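Side-chain contact in ciona betagamma-crystallin (PDB 2BV2), which binds calcium ions and probably serves as a structural component of the neuroectodermal visual system: residues Val46-Gly51 and Pro55-Thr60. Numbering follows the deposited sequence.
Sequences VFDDEG and PSYKLT. With CA (calcium ion), chain D.
Tyr-57 lies across Val-46 and Asp-48, and its side chain can be followed from the strand to the calcium-binding loop. Tyr-57 CB packs on CG2 of Val-46 at 3.8 Å. CG and CD2 pass obliquely by the carbonyl oxygen of Val-46. The ring edge at Tyr-57 CE2 meets the Asp-48 carboxylate, with OD1 3.5 Å from CE2. At the tip, Tyr-57 OH donates a hydrogen bond to OD2 of Asp-48 (3.1 Å). The hydroxyl comes from above the carboxylate plane, and that plane is turned 53° from the ring. With chi1 at -48°, CG of Tyr-57 lies beside the backbone N and anti to the carbonyl carbon, which sends the ring back toward Asp-48. Trp-70 meets the same ring edge-to-face.

Pro-55 crosses Asp-48 at about a right angle, and its CB lies near OD2. Asp-48 N donates a hydrogen bond to Pro-55 O (2.8 Å). Val-46 and Tyr-57 form an antiparallel hydrogen-bonded pair through two backbone bonds. On their face of the sheet, Val-46 CG1 also touches CD2 of Leu-59 (3.9 Å), which reaches Ile-37 and Val-39 of the other sheet. Phe-47 and Ser-56 are the adjacent non-hydrogen-bonded pair. They point to the other face, where CB of Ser-56 meets CE1 of the Phe-47 ring at 3.5 Å.

The Asp-48 carbonyl oxygen binds calcium at 2.3 Å, in a site shared with Asp-32 OD1, Glu-76 O and Ser-78 OG. Asp-48 serves both: its side chain bonds to Tyr-57 in the hairpin, and its carbonyl oxygen binds the metal. This is the folded beta hairpin of a betagamma-crystallin Greek key, here the second motif, leading into a calcium site.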
ATOM      1  N   VAL A  46       0.634   5.870  -1.807  1.00 11.01           N
ATOM      2  CA  VAL A  46       0.977   4.601  -2.406  1.00 11.54           C
ATOM      3  C   VAL A  46       0.897   4.770  -3.919  1.00 12.73           C
ATOM      4  O   VAL A  46       0.049   5.486  -4.412  1.00 14.58           O
ATOM      5  CB  VAL A  46       0.071   3.446  -1.899  1.00 13.05           C
ATOM      6  CG1 VAL A  46       0.251   3.275  -0.398  1.00 13.52           C
ATOM      7  CG2 VAL A  46      -1.377   3.676  -2.259  1.00 16.38           C
ATOM      8  N   PHE A  47       1.806   4.110  -4.630  1.00 11.05           N
ATOM      9  CA  PHE A  47       2.004   4.334  -6.051  1.00 11.04           C
ATOM     10  C   PHE A  47       1.960   3.029  -6.827  1.00 12.03           C
ATOM     11  O   PHE A  47       2.480   2.026  -6.362  1.00 11.09           O
ATOM     12  CB  PHE A  47       3.379   4.945  -6.280  1.00 13.21           C
ATOM     13  CG  PHE A  47       3.599   6.256  -5.591  1.00 10.81           C
ATOM     14  CD1 PHE A  47       3.457   7.444  -6.284  1.00 15.06           C
ATOM     15  CD2 PHE A  47       4.035   6.305  -4.269  1.00 12.15           C
ATOM     16  CE1 PHE A  47       3.679   8.653  -5.660  1.00 14.98           C
ATOM     17  CE2 PHE A  47       4.265   7.512  -3.644  1.00 13.81           C
ATOM     18  CZ  PHE A  47       4.096   8.680  -4.335  1.00 14.45           C
ATOM     19  N   ASP A  48       1.386   3.070  -8.035  1.00 11.57           N
ATOM     20  CA  ASP A  48       1.358   1.905  -8.922  1.00  9.63           C
ATOM     21  C   ASP A  48       2.642   1.620  -9.721  1.00  9.24           C
ATOM     22  O   ASP A  48       2.763   0.523 -10.275  1.00 11.85           O
ATOM     23  CB  ASP A  48       0.169   1.987  -9.879  1.00 13.41           C
ATOM     24  CG  ASP A  48      -1.157   1.807  -9.166  1.00 16.82           C
ATOM     25  OD1 ASP A  48      -1.153   1.436  -7.970  1.00 19.95           O
ATOM     26  OD2 ASP A  48      -2.206   2.033  -9.801  1.00 21.53           O
ATOM     27  N   ASP A  49       3.577   2.572  -9.797  1.00 10.22           N
ATOM     28  CA  ASP A  49       4.907   2.295 -10.328  1.00  9.73           C
ATOM     29  C   ASP A  49       5.918   2.305  -9.195  1.00 10.64           C
ATOM     30  O   ASP A  49       5.645   2.804  -8.091  1.00 10.53           O
ATOM     31  CB  ASP A  49       5.352   3.311 -11.398  1.00 11.41           C
ATOM     32  CG  ASP A  49       4.541   3.226 -12.691  1.00 15.99           C
ATOM     33  OD1 ASP A  49       3.715   2.280 -12.845  1.00 15.43           O
ATOM     34  OD2 ASP A  49       4.762   4.122 -13.557  1.00 13.63           O
ATOM     35  N   GLU A  50       7.091   1.737  -9.479  1.00 10.85           N
ATOM     36  CA  GLU A  50       8.219   1.789  -8.557  1.00 14.04           C
ATOM     37  C   GLU A  50       8.750   3.221  -8.518  1.00 11.85           C
ATOM     38  O   GLU A  50       8.472   4.031  -9.406  1.00 13.77           O
ATOM     39  CB  GLU A  50       9.320   0.830  -8.999  1.00 16.21           C
ATOM     40  CG  GLU A  50       8.899  -0.634  -9.054  1.00 18.74           C
ATOM     41  CD  GLU A  50      10.027  -1.543  -9.517  1.00 22.37           C
ATOM     42  OE1 GLU A  50       9.749  -2.686  -9.955  1.00 24.72           O
ATOM     43  OE2 GLU A  50      11.190  -1.101  -9.451  1.00 27.12           O
ATOM     44  N   GLY A  51       9.485   3.541  -7.466  1.00 12.99           N
ATOM     45  CA  GLY A  51      10.132   4.835  -7.360  1.00 11.02           C
ATOM     46  C   GLY A  51       9.210   6.008  -7.100  1.00 12.88           C
ATOM     47  O   GLY A  51       9.517   7.122  -7.518  1.00 14.90           O
ATOM     48  N   PRO A  55       0.468   6.194 -11.100  1.00 12.81           N
ATOM     49  CA  PRO A  55      -0.738   6.539 -10.362  1.00 14.02           C
ATOM     50  C   PRO A  55      -0.499   6.532  -8.842  1.00  9.95           C
ATOM     51  O   PRO A  55       0.069   5.575  -8.323  1.00 11.89           O
ATOM     52  CB  PRO A  55      -1.709   5.441 -10.776  1.00 13.43           C
ATOM     53  CG  PRO A  55      -1.309   5.114 -12.161  1.00 15.76           C
ATOM     54  CD  PRO A  55       0.190   5.252 -12.199  1.00 16.72           C
ATOM     55  N   SER A  56      -0.928   7.591  -8.154  1.00 12.71           N
ATOM     56  CA  SER A  56      -0.655   7.754  -6.719  1.00 13.69           C
ATOM     57  C   SER A  56      -1.969   7.951  -5.965  1.00 11.73           C
ATOM     58  O   SER A  56      -2.963   8.425  -6.529  1.00 12.24           O
ATOM     59  CB  SER A  56       0.289   8.929  -6.446  1.00 16.21           C
ATOM     60  OG  SER A  56      -0.347  10.169  -6.683  1.00 24.05           O
ATOM     61  N   TYR A  57      -1.954   7.566  -4.695  1.00 10.87           N
ATOM     62  CA  TYR A  57      -3.152   7.542  -3.861  1.00  9.81           C
ATOM     63  C   TYR A  57      -2.776   7.940  -2.443  1.00 12.06           C
ATOM     64  O   TYR A  57      -1.831   7.377  -1.871  1.00 13.06           O
ATOM     65  CB  TYR A  57      -3.806   6.164  -3.856  1.00 12.20           C
ATOM     66  CG  TYR A  57      -3.975   5.575  -5.233  1.00 10.04           C
ATOM     67  CD1 TYR A  57      -5.035   5.933  -6.034  1.00 13.64           C
ATOM     68  CD2 TYR A  57      -3.079   4.637  -5.719  1.00 13.59           C
ATOM     69  CE1 TYR A  57      -5.185   5.395  -7.286  1.00 15.54           C
ATOM     70  CE2 TYR A  57      -3.235   4.089  -6.959  1.00 11.68           C
ATOM     71  CZ  TYR A  57      -4.283   4.477  -7.736  1.00 11.64           C
ATOM     72  OH  TYR A  57      -4.453   3.953  -8.982  1.00 17.57           O
ATOM     73  N   LYS A  58      -3.516   8.901  -1.886  1.00 15.28           N
ATOM     74  CA  LYS A  58      -3.284   9.388  -0.535  1.00 14.83           C
ATOM     75  C   LYS A  58      -4.157   8.653   0.472  1.00 11.97           C
ATOM     76  O   LYS A  58      -5.371   8.508   0.288  1.00 13.90           O
ATOM     77  CB  LYS A  58      -3.599  10.877  -0.466  1.00 16.72           C
ATOM     78  CG  LYS A  58      -3.087  11.570   0.781  1.00 19.98           C
ATOM     79  CD  LYS A  58      -3.534  13.027   0.760  1.00 21.78           C
ATOM     80  CE  LYS A  58      -3.116  13.751   1.998  1.00 25.09           C
ATOM     81  NZ  LYS A  58      -3.775  15.077   2.053  1.00 27.69           N
ATOM     82  N   LEU A  59      -3.525   8.223   1.556  1.00 11.88           N
ATOM     83  CA  LEU A  59      -4.157   7.372   2.553  1.00 15.25           C
ATOM     84  C   LEU A  59      -3.839   7.962   3.887  1.00 13.76           C
ATOM     85  O   LEU A  59      -2.672   8.269   4.156  1.00 15.80           O
ATOM     86  CB  LEU A  59      -3.548   5.970   2.521  1.00 15.15           C
ATOM     87  CG  LEU A  59      -4.098   4.913   1.583  1.00 21.41           C
ATOM     88  CD1 LEU A  59      -4.408   5.444   0.227  1.00 22.21           C
ATOM     89  CD2 LEU A  59      -3.084   3.777   1.541  1.00 20.42           C
ATOM     90  N   THR A  60      -4.874   8.165   4.696  1.00 16.66           N
ATOM     91  CA  THR A  60      -4.728   8.623   6.077  1.00 15.53           C
ATOM     92  C   THR A  60      -5.156   7.480   6.986  1.00 15.91           C
ATOM     93  O   THR A  60      -5.711   6.477   6.500  1.00 17.21           O
ATOM     94  CB  THR A  60      -5.585   9.875   6.324  1.00 15.08           C
ATOM     95  OG1 THR A  60      -6.957   9.582   6.041  1.00 18.61           O
ATOM     96  CG2 THR A  60      -5.129  10.998   5.416  1.00 15.38           C
TER
HETATM   97 CA    CA D 102       2.639  -1.768 -10.086  1.00 20.30          CA